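Thermophilic dibenzothiophene desulfurization enzyme C (Paenibacillus sp. A11-2, PDB 5XDC) probably oxidises dibenzothiophene to its 5-oxide and then its 5,5-dioxide, using reduced FMN and molecular oxygen, as a flavin monooxygenase of the DszC family. Local coordinates at residues Gly241-Leu246 with Leu323-Val329; Ser245-Pro249 with Pro410-Ser414; Gly265-Ala270 with Phe373-Phe378. All blocks are in the same frame, centred on the assembly; numbering follows the deposited sequence.

Interaction 1: residues Gly241-Leu246 with Leu323-Val329; sequences GSKPSL and LWERNHV. With SO4 (sulfate ion), chain N; SO4 (sulfate ion), chain K.
Lys243 reaches with its ammonium group into the segment Leu323-Val329, an example of how one long side chain can gather backbone carbonyls where a helix gives way to a loop. NZ donates two hydrogen bonds, one to Trp324 O at 2.9 Å and one to Arg326 O at 2.7 Å. The two are approached differently: NZ stands almost in line with the Arg326 carbonyl (C=O...N angle 161°), but lies above the plane of the Trp324 carbonyl, 46° out of it. With CG anti to the backbone N (chi1 -173°), the extended lysine carries NZ across to the two carbonyls. Cut back to an alanine, this position would probably leave both carbonyls without their charged donor and open a gap alongside Val329.

Water adds a second polar link, since one molecule accepts from Lys243 N (3.0 Å) and from Val329 N (3.1 Å). Within Gly241-Leu246, Ser242 O is gripped twice, by Ser245 N and by Ser245 OG at 2.6 Å, which steadies the 3-10 turn carrying Lys243.

The apolar part lies deeper. Lys243 CG rests on Val329 CG2 (3.8 Å), the two side chains crossing at about a right angle, and Leu246 CD1 touches Leu323 CB (4.0 Å) and the same valine methyl. Leu337 of helix 331-363 backs Leu246.

Two sulfate ions, probably from the crystallisation liquor, sit on the loop: Asn327 N and His328 N donate to one, while the Arg326 guanidinium, salt-bridged to Glu322, holds the other at its edge. The arrangement joins two helix-to-loop junctions of the acyl-CoA dehydrogenase-like fold, helix 233-240 ending in a Schellman motif at Gly241, and the end of helix 293-324 with its following loop presenting the Trp324 and Arg326 carbonyls to a lysine.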
loop_
_atom_site.group_PDB
_atom_site.type_symbol
_atom_site.label_atom_id
_atom_site.label_comp_id
_atom_site.label_asym_id
_atom_site.label_seq_id
_atom_site.Cartn_x
_atom_site.Cartn_y
_atom_site.Cartn_z
ATOM N N GLY B 241 14.971 -33.150 -4.323
ATOM C CA GLY B 241 15.385 -31.869 -4.863
ATOM C C GLY B 241 16.313 -31.999 -6.043
ATOM O O GLY B 241 17.148 -31.121 -6.265
ATOM N N SER B 242 16.189 -33.082 -6.811
ATOM C CA SER B 242 17.076 -33.351 -7.933
ATOM C C SER B 242 16.614 -32.617 -9.194
ATOM O O SER B 242 15.601 -31.910 -9.207
ATOM C CB SER B 242 17.157 -34.858 -8.174
ATOM O OG SER B 242 15.859 -35.393 -8.367
ATOM N N LYS B 243 17.360 -32.799 -10.283
ATOM C CA LYS B 243 17.127 -32.011 -11.487
ATOM C C LYS B 243 15.682 -32.050 -11.977
ATOM O O LYS B 243 15.189 -30.999 -12.418
ATOM C CB LYS B 243 18.072 -32.463 -12.606
ATOM C CG LYS B 243 17.982 -31.566 -13.824
ATOM C CD LYS B 243 18.909 -31.967 -14.934
ATOM C CE LYS B 243 18.841 -30.944 -16.060
ATOM N NZ LYS B 243 19.604 -31.316 -17.285
ATOM N N PRO B 244 14.975 -33.188 -11.989
ATOM C CA PRO B 244 13.593 -33.164 -12.495
ATOM C C PRO B 244 12.679 -32.264 -11.685
ATOM O O PRO B 244 11.685 -31.767 -12.235
ATOM C CB PRO B 244 13.164 -34.636 -12.416
ATOM C CG PRO B 244 14.452 -35.395 -12.487
ATOM C CD PRO B 244 15.418 -34.563 -11.700
ATOM N N SER B 245 12.985 -32.038 -10.402
ATOM C CA SER B 245 12.200 -31.097 -9.611
ATOM C C SER B 245 12.386 -29.650 -10.066
ATOM O O SER B 245 11.696 -28.770 -9.527
ATOM C CB SER B 245 12.539 -31.236 -8.119
ATOM O OG SER B 245 13.783 -30.633 -7.799
ATOM N N LEU B 246 13.277 -29.369 -11.034
ATOM C CA LEU B 246 13.318 -28.048 -11.652
ATOM C C LEU B 246 12.015 -27.711 -12.359
ATOM O O LEU B 246 11.793 -26.543 -12.686
ATOM C CB LEU B 246 14.441 -27.919 -12.676
ATOM C CG LEU B 246 15.897 -27.877 -12.201
ATOM C CD1 LEU B 246 16.810 -27.811 -13.429
ATOM C CD2 LEU B 246 16.136 -26.685 -11.277
ATOM N N LEU B 323 20.998 -24.114 -14.852
ATOM C CA LEU B 323 20.729 -25.390 -14.202
ATOM C C LEU B 323 20.098 -26.397 -15.157
ATOM O O LEU B 323 20.277 -27.605 -14.977
ATOM C CB LEU B 323 19.841 -25.181 -12.978
ATOM C CG LEU B 323 20.460 -24.338 -11.851
ATOM C CD1 LEU B 323 19.533 -24.285 -10.686
ATOM C CD2 LEU B 323 21.826 -24.878 -11.411
ATOM N N TRP B 324 19.366 -25.917 -16.163
ATOM C CA TRP B 324 18.810 -26.781 -17.205
ATOM C C TRP B 324 19.896 -27.518 -17.967
ATOM O O TRP B 324 19.667 -28.637 -18.442
ATOM C CB TRP B 324 18.007 -25.921 -18.163
ATOM C CG TRP B 324 17.360 -26.543 -19.377
ATOM C CD1 TRP B 324 17.778 -26.429 -20.672
ATOM C CD2 TRP B 324 16.140 -27.289 -19.416
ATOM N NE1 TRP B 324 16.899 -27.065 -21.511
ATOM C CE2 TRP B 324 15.886 -27.602 -20.763
ATOM C CE3 TRP B 324 15.232 -27.716 -18.441
ATOM C CZ2 TRP B 324 14.761 -28.321 -21.161
ATOM C CZ3 TRP B 324 14.122 -28.434 -18.838
ATOM C CH2 TRP B 324 13.897 -28.730 -20.183
ATOM N N GLU B 325 21.059 -26.893 -18.128
ATOM C CA GLU B 325 22.169 -27.491 -18.859
ATOM C C GLU B 325 23.012 -28.427 -18.002
ATOM O O GLU B 325 23.858 -29.138 -18.554
ATOM C CB GLU B 325 23.057 -26.387 -19.441
ATOM C CG GLU B 325 22.398 -25.561 -20.531
ATOM C CD GLU B 325 23.248 -24.377 -20.944
ATOM O OE1 GLU B 325 24.349 -24.211 -20.376
ATOM O OE2 GLU B 325 22.822 -23.612 -21.827
ATOM N N ARG B 326 22.797 -28.469 -16.689
ATOM C CA ARG B 326 23.601 -29.314 -15.815
ATOM C C ARG B 326 23.142 -30.762 -15.900
ATOM O O ARG B 326 21.960 -31.048 -16.099
ATOM C CB ARG B 326 23.503 -28.856 -14.362
ATOM C CG ARG B 326 23.957 -27.440 -14.112
ATOM C CD ARG B 326 25.458 -27.325 -14.066
ATOM N NE ARG B 326 25.887 -25.934 -13.968
ATOM C CZ ARG B 326 26.026 -25.267 -12.826
ATOM N NH1 ARG B 326 25.776 -25.854 -11.668
ATOM N NH2 ARG B 326 26.424 -24.004 -12.846
ATOM N N ASN B 327 24.091 -31.686 -15.727
ATOM C CA ASN B 327 23.726 -33.092 -15.639
ATOM C C ASN B 327 23.106 -33.425 -14.296
ATOM O O ASN B 327 22.213 -34.269 -14.222
ATOM C CB ASN B 327 24.953 -33.976 -15.879
ATOM C CG ASN B 327 25.535 -33.789 -17.261
ATOM O OD1 ASN B 327 24.804 -33.751 -18.254
ATOM N ND2 ASN B 327 26.858 -33.651 -17.335
ATOM N N HIS B 328 23.553 -32.773 -13.231
ATOM C CA HIS B 328 22.987 -32.988 -11.912
ATOM C C HIS B 328 22.735 -31.641 -11.258
ATOM O O HIS B 328 23.436 -30.658 -11.517
ATOM C CB HIS B 328 23.895 -33.845 -11.044
ATOM C CG HIS B 328 24.134 -35.208 -11.612
ATOM N ND1 HIS B 328 25.265 -35.524 -12.334
ATOM C CD2 HIS B 328 23.366 -36.323 -11.603
ATOM C CE1 HIS B 328 25.194 -36.783 -12.727
ATOM N NE2 HIS B 328 24.053 -37.291 -12.296
ATOM N N VAL B 329 21.704 -31.614 -10.425
ATOM C CA VAL B 329 21.307 -30.420 -9.695
ATOM C C VAL B 329 21.089 -30.826 -8.251
ATOM O O VAL B 329 20.435 -31.842 -7.979
ATOM C CB VAL B 329 20.035 -29.790 -10.287
ATOM C CG1 VAL B 329 19.578 -28.610 -9.429
ATOM C CG2 VAL B 329 20.288 -29.348 -11.715
HETATM S S SO4 N . 27.280 -31.136 -14.090
HETATM O O1 SO4 N . 27.832 -29.957 -13.426
HETATM O O2 SO4 N . 26.758 -30.761 -15.405
HETATM O O3 SO4 N . 28.333 -32.137 -14.272
HETATM O O4 SO4 N . 26.228 -31.701 -13.245
HETATM S S SO4 K . 26.789 -23.272 -9.085
HETATM O O1 SO4 K . 27.859 -22.471 -8.493
HETATM O O2 SO4 K . 26.338 -22.629 -10.320
HETATM O O3 SO4 K . 27.293 -24.611 -9.400
HETATM O O4 SO4 K . 25.720 -23.394 -8.096
HETATM O O HOH W 1 20.020 -34.222 -10.343
#

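Interaction 2: residues Ser245-Pro249 with Pro410-Ser414; sequences SLWTP and PSFYS
Thr248 and Ser411 make the one direct hydrogen bond here, OG1 donating to the carbonyl O of Ser411 at 2.7 Å, nearly straight on, with a C=O...O angle of 169°. In the same threonine, chi1 of -38° puts OG1 beside the backbone N and CG2 anti to it, the hydroxyl bonding Ser411 O while the methyl CG2 lies against both Ser411 O and Ser414 O, 3.3 Å from each. Next to it, Trp247 CZ3 lies 3.8 Å from Phe412 CD1. Their rings form an offset edge-to-face pair, the Phe412 edge toward the indole face, planes at 74°. Phe412 O meets the rim of the indole near its plane, 3.5 Å from CZ3.

A second shell fixes these groups. Ser411 OG accepts from Tyr413 N at 3.0 Å, an ST turn, and Ser411 N donates to Ser414 O, so the tail folds back on itself. Trp247 NE1 is held by Ser96 O, and the terminal carboxylate forms a salt bridge with Arg334. The tail is thereby fastened to the first turn of helix 247-276 at the margin of the flavin site, where Tyr413 and Ser129, on which Trp247 packs, bind FMN in another structure of this protein, the cofactor being absent from this chain.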
loop_
_atom_site.group_PDB
_atom_site.type_symbol
_atom_site.label_atom_id
_atom_site.label_comp_id
_atom_site.label_asym_id
_atom_site.label_seq_id
_atom_site.Cartn_x
_atom_site.Cartn_y
_atom_site.Cartn_z
ATOM N N SER B 245 12.985 -32.038 -10.402
ATOM C CA SER B 245 12.200 -31.097 -9.611
ATOM C C SER B 245 12.386 -29.650 -10.066
ATOM O O SER B 245 11.696 -28.770 -9.527
ATOM C CB SER B 245 12.539 -31.236 -8.119
ATOM O OG SER B 245 13.783 -30.633 -7.799
ATOM N N LEU B 246 13.277 -29.369 -11.034
ATOM C CA LEU B 246 13.318 -28.048 -11.652
ATOM C C LEU B 246 12.015 -27.711 -12.359
ATOM O O LEU B 246 11.793 -26.543 -12.686
ATOM C CB LEU B 246 14.441 -27.919 -12.676
ATOM C CG LEU B 246 15.897 -27.877 -12.201
ATOM C CD1 LEU B 246 16.810 -27.811 -13.429
ATOM C CD2 LEU B 246 16.136 -26.685 -11.277
ATOM N N TRP B 247 11.162 -28.702 -12.609
ATOM C CA TRP B 247 9.926 -28.435 -13.332
ATOM C C TRP B 247 9.134 -27.313 -12.664
ATOM O O TRP B 247 8.598 -26.431 -13.351
ATOM C CB TRP B 247 9.068 -29.701 -13.430
ATOM C CG TRP B 247 7.770 -29.410 -14.104
ATOM C CD1 TRP B 247 7.544 -29.352 -15.435
ATOM C CD2 TRP B 247 6.536 -29.053 -13.466
ATOM N NE1 TRP B 247 6.237 -29.013 -15.682
ATOM C CE2 TRP B 247 5.594 -28.828 -14.486
ATOM C CE3 TRP B 247 6.136 -28.924 -12.132
ATOM C CZ2 TRP B 247 4.273 -28.462 -14.219
ATOM C CZ3 TRP B 247 4.825 -28.562 -11.864
ATOM C CH2 TRP B 247 3.912 -28.338 -12.902
ATOM N N THR B 248 9.078 -27.315 -11.327
ATOM C CA THR B 248 8.239 -26.333 -10.638
ATOM C C THR B 248 8.798 -24.927 -10.754
ATOM O O THR B 248 8.048 -24.029 -11.167
ATOM C CB THR B 248 8.046 -26.733 -9.177
ATOM O OG1 THR B 248 7.912 -28.147 -9.095
ATOM C CG2 THR B 248 6.785 -26.063 -8.612
ATOM N N PRO B 249 10.066 -24.644 -10.414
ATOM C CA PRO B 249 10.552 -23.270 -10.626
ATOM C C PRO B 249 10.448 -22.829 -12.070
ATOM O O PRO B 249 10.077 -21.679 -12.325
ATOM C CB PRO B 249 12.007 -23.314 -10.130
ATOM C CG PRO B 249 12.338 -24.777 -9.986
ATOM C CD PRO B 249 11.056 -25.476 -9.706
ATOM N N PRO B 410 9.736 -29.279 -2.314
ATOM C CA PRO B 410 9.341 -29.413 -3.721
ATOM C C PRO B 410 8.005 -30.120 -3.871
ATOM O O PRO B 410 7.704 -31.097 -3.179
ATOM C CB PRO B 410 10.486 -30.228 -4.332
ATOM C CG PRO B 410 11.656 -29.872 -3.492
ATOM C CD PRO B 410 11.097 -29.796 -2.091
ATOM N N SER B 411 7.214 -29.626 -4.813
ATOM C CA SER B 411 5.874 -30.128 -5.061
ATOM C C SER B 411 5.450 -29.617 -6.431
ATOM O O SER B 411 6.246 -29.024 -7.165
ATOM C CB SER B 411 4.914 -29.670 -3.957
ATOM O OG SER B 411 4.529 -28.322 -4.207
ATOM N N PHE B 412 4.191 -29.835 -6.782
ATOM C CA PHE B 412 3.718 -29.307 -8.047
ATOM C C PHE B 412 3.473 -27.807 -7.979
ATOM O O PHE B 412 3.208 -27.191 -9.017
ATOM C CB PHE B 412 2.443 -30.031 -8.482
ATOM C CG PHE B 412 2.695 -31.417 -9.017
ATOM C CD1 PHE B 412 3.168 -31.588 -10.301
ATOM C CD2 PHE B 412 2.453 -32.527 -8.246
ATOM C CE1 PHE B 412 3.407 -32.858 -10.807
ATOM C CE2 PHE B 412 2.698 -33.795 -8.745
ATOM C CZ PHE B 412 3.180 -33.952 -10.024
ATOM N N TYR B 413 3.573 -27.215 -6.786
ATOM C CA TYR B 413 3.360 -25.791 -6.598
ATOM C C TYR B 413 4.534 -25.072 -5.952
ATOM O O TYR B 413 4.531 -23.840 -5.910
ATOM C CB TYR B 413 2.101 -25.565 -5.748
ATOM C CG TYR B 413 0.847 -26.068 -6.405
ATOM C CD1 TYR B 413 0.271 -25.381 -7.455
ATOM C CD2 TYR B 413 0.251 -27.251 -5.992
ATOM C CE1 TYR B 413 -0.894 -25.839 -8.060
ATOM C CE2 TYR B 413 -0.902 -27.718 -6.594
ATOM C CZ TYR B 413 -1.467 -27.007 -7.629
ATOM O OH TYR B 413 -2.614 -27.468 -8.233
ATOM N N SER B 414 5.542 -25.786 -5.479
ATOM C CA SER B 414 6.640 -25.168 -4.756
ATOM C C SER B 414 7.926 -25.965 -4.939
ATOM O O SER B 414 7.967 -26.951 -5.694
ATOM C CB SER B 414 6.288 -25.039 -3.266
ATOM O OG SER B 414 6.151 -26.304 -2.642
ATOM O OXT SER B 414 8.952 -25.626 -4.343
#

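Interaction 3: residues Gly265-Ala270 with Phe373-Phe378; sequences GALEEA and FGFDRF
Glu269 OE1 takes the shortest polar bond of this contact, from a water that donates at 2.8 Å, and also lies 3.4 Å from Phe373 CE1. The water's second hydrogen bond goes to Phe373 O, which Arg33 engages as well, so a single solvent molecule ties the carboxylate to the backbone of Phe373. The glutamate and Phe373 come from opposite directions, carboxylate and ring planes 24° apart.

The rest is mostly aromatic and aliphatic packing, a case of small residues on one helix receiving aromatic rings from another segment. Ala266 takes a central part. Its CA sits over the centre of the Phe378 ring, a CH-pi contact of 3.7 Å only 6° off the ring normal, and its CB meets the ring at CG. The opposite face of Phe378 is approached by Arg377 CZ, toward the rim. Gly265 matters by its lack of a side chain: a methyl there would come very close to Phe378 CE1, which now lies 3.6 Å from Gly265 C.

Phe375 presents its edge instead. CE1 lies 3.3 Å from Ala266 O, near the ring plane, while that oxygen still accepts the helical bond from Ala270 N. The Ala270 methyl packs on the same edge carbon at 3.9 Å. Glu269, bent at chi2, lays CG against the Phe375 edge at CD1 and against Phe378 CE2, so its aliphatic portion fills the angle between the two rings while its acid group swings out to the water.

Beyond these, Tyr273 stacks on Phe373 and Tyr360 meets Phe375 edge-to-face. The chemistry implies that helix 247-276 is held to this segment by aromatic surface and shape, with the carboxylate of Glu269 linked to it through a water; no hydrogen bond runs directly between the two segments.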
loop_
_atom_site.group_PDB
_atom_site.type_symbol
_atom_site.label_atom_id
_atom_site.label_comp_id
_atom_site.label_asym_id
_atom_site.label_seq_id
_atom_site.Cartn_x
_atom_site.Cartn_y
_atom_site.Cartn_z
ATOM N N GLY B 265 1.428 -4.981 -21.288
ATOM C CA GLY B 265 0.380 -4.708 -22.259
ATOM C C GLY B 265 -0.659 -3.737 -21.733
ATOM O O GLY B 265 -1.112 -2.841 -22.453
ATOM N N ALA B 266 -1.056 -3.910 -20.473
ATOM C CA ALA B 266 -2.021 -3.011 -19.853
ATOM C C ALA B 266 -1.478 -1.587 -19.786
ATOM O O ALA B 266 -2.186 -0.620 -20.085
ATOM C CB ALA B 266 -2.362 -3.519 -18.456
ATOM N N LEU B 267 -0.232 -1.437 -19.360
ATOM C CA LEU B 267 0.328 -0.099 -19.212
ATOM C C LEU B 267 0.419 0.610 -20.562
ATOM O O LEU B 267 0.083 1.793 -20.671
ATOM C CB LEU B 267 1.695 -0.186 -18.534
ATOM C CG LEU B 267 2.256 1.026 -17.793
ATOM C CD1 LEU B 267 1.308 1.576 -16.769
ATOM C CD2 LEU B 267 3.582 0.627 -17.128
ATOM N N GLU B 268 0.879 -0.096 -21.600
ATOM C CA GLU B 268 0.964 0.501 -22.932
ATOM C C GLU B 268 -0.417 0.838 -23.479
ATOM O O GLU B 268 -0.611 1.909 -24.063
ATOM C CB GLU B 268 1.693 -0.433 -23.895
ATOM C CG GLU B 268 3.170 -0.605 -23.620
ATOM C CD GLU B 268 3.995 0.614 -24.004
ATOM O OE1 GLU B 268 3.412 1.672 -24.344
ATOM O OE2 GLU B 268 5.237 0.507 -23.969
ATOM N N GLU B 269 -1.391 -0.054 -23.294
ATOM C CA GLU B 269 -2.737 0.228 -23.789
ATOM C C GLU B 269 -3.337 1.429 -23.074
ATOM O O GLU B 269 -4.004 2.264 -23.694
ATOM C CB GLU B 269 -3.635 -1.004 -23.620
ATOM C CG GLU B 269 -5.102 -0.815 -23.984
ATOM C CD GLU B 269 -5.356 -0.825 -25.483
ATOM O OE1 GLU B 269 -6.541 -0.709 -25.872
ATOM O OE2 GLU B 269 -4.384 -0.933 -26.267
ATOM N N ALA B 270 -3.132 1.519 -21.761
ATOM C CA ALA B 270 -3.601 2.678 -21.020
ATOM C C ALA B 270 -2.942 3.948 -21.548
ATOM O O ALA B 270 -3.619 4.949 -21.805
ATOM C CB ALA B 270 -3.323 2.490 -19.534
ATOM N N PHE B 373 -14.310 -0.425 -25.047
ATOM C CA PHE B 373 -12.872 -0.228 -24.900
ATOM C C PHE B 373 -12.199 -1.534 -24.470
ATOM O O PHE B 373 -11.149 -1.915 -25.004
ATOM C CB PHE B 373 -12.627 0.906 -23.897
ATOM C CG PHE B 373 -11.167 1.208 -23.618
ATOM C CD1 PHE B 373 -10.186 0.980 -24.570
ATOM C CD2 PHE B 373 -10.790 1.732 -22.394
ATOM C CE1 PHE B 373 -8.860 1.258 -24.292
ATOM C CE2 PHE B 373 -9.460 2.016 -22.121
ATOM C CZ PHE B 373 -8.501 1.777 -23.072
ATOM N N GLY B 374 -12.810 -2.245 -23.528
ATOM C CA GLY B 374 -12.374 -3.590 -23.205
ATOM C C GLY B 374 -11.117 -3.675 -22.369
ATOM O O GLY B 374 -10.497 -4.741 -22.313
ATOM N N PHE B 375 -10.737 -2.595 -21.697
ATOM C CA PHE B 375 -9.480 -2.585 -20.953
ATOM C C PHE B 375 -9.519 -3.531 -19.767
ATOM O O PHE B 375 -8.467 -4.017 -19.328
ATOM C CB PHE B 375 -9.175 -1.157 -20.494
ATOM C CG PHE B 375 -7.861 -1.018 -19.778
ATOM C CD1 PHE B 375 -6.694 -0.861 -20.489
ATOM C CD2 PHE B 375 -7.806 -1.046 -18.394
ATOM C CE1 PHE B 375 -5.499 -0.749 -19.842
ATOM C CE2 PHE B 375 -6.599 -0.922 -17.747
ATOM C CZ PHE B 375 -5.455 -0.776 -18.475
ATOM N N ASP B 376 -10.711 -3.824 -19.253
ATOM C CA ASP B 376 -10.857 -4.724 -18.124
ATOM C C ASP B 376 -10.365 -6.131 -18.426
ATOM O O ASP B 376 -10.200 -6.905 -17.490
ATOM C CB ASP B 376 -12.317 -4.776 -17.696
ATOM C CG ASP B 376 -13.213 -5.302 -18.770
ATOM O OD1 ASP B 376 -13.318 -4.657 -19.833
ATOM O OD2 ASP B 376 -13.843 -6.359 -18.547
ATOM N N ARG B 377 -10.149 -6.470 -19.698
ATOM C CA ARG B 377 -9.580 -7.771 -20.046
ATOM C C ARG B 377 -8.267 -8.028 -19.319
ATOM O O ARG B 377 -7.999 -9.155 -18.886
ATOM C CB ARG B 377 -9.370 -7.847 -21.557
ATOM C CG ARG B 377 -8.731 -9.117 -22.033
ATOM C CD ARG B 377 -8.689 -9.141 -23.569
ATOM N NE ARG B 377 -8.026 -7.958 -24.123
ATOM C CZ ARG B 377 -6.722 -7.843 -24.322
ATOM N NH1 ARG B 377 -5.906 -8.854 -24.042
ATOM N NH2 ARG B 377 -6.229 -6.714 -24.808
ATOM N N PHE B 378 -7.425 -7.001 -19.178
ATOM C CA PHE B 378 -6.136 -7.204 -18.522
ATOM C C PHE B 378 -6.315 -7.606 -17.060
ATOM O O PHE B 378 -5.724 -8.591 -16.596
ATOM C CB PHE B 378 -5.288 -5.937 -18.639
ATOM C CG PHE B 378 -4.915 -5.578 -20.058
ATOM C CD1 PHE B 378 -3.867 -6.229 -20.701
ATOM C CD2 PHE B 378 -5.587 -4.569 -20.737
ATOM C CE1 PHE B 378 -3.513 -5.894 -22.000
ATOM C CE2 PHE B 378 -5.239 -4.222 -22.031
ATOM C CZ PHE B 378 -4.206 -4.898 -22.668
HETATM O O HOH W 2 -8.304 -2.220 -24.313
#

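Place in the fold and chemistry go together in these three contacts. Interaction 2 is the buried one, about 13 Å from the centre of the chain to its own centre, and pairs a hydroxyl bond with an aromatic edge-to-face meeting. Interactions 1 and 3, each about 20 Å out and partly buried, lie on opposite sides of that centre: the first relies on a lysine donating to backbone carbonyls, with apolar side chains beneath, the third on phenylalanine rings against small residues and the aliphatic part of a glutamate, with a water bridge. Interactions 1 and 2 share Ser245 and Leu246, whose 3-10 turn leads into helix 247-276. That helix serves interactions 2 and 3, near its start and again farther along.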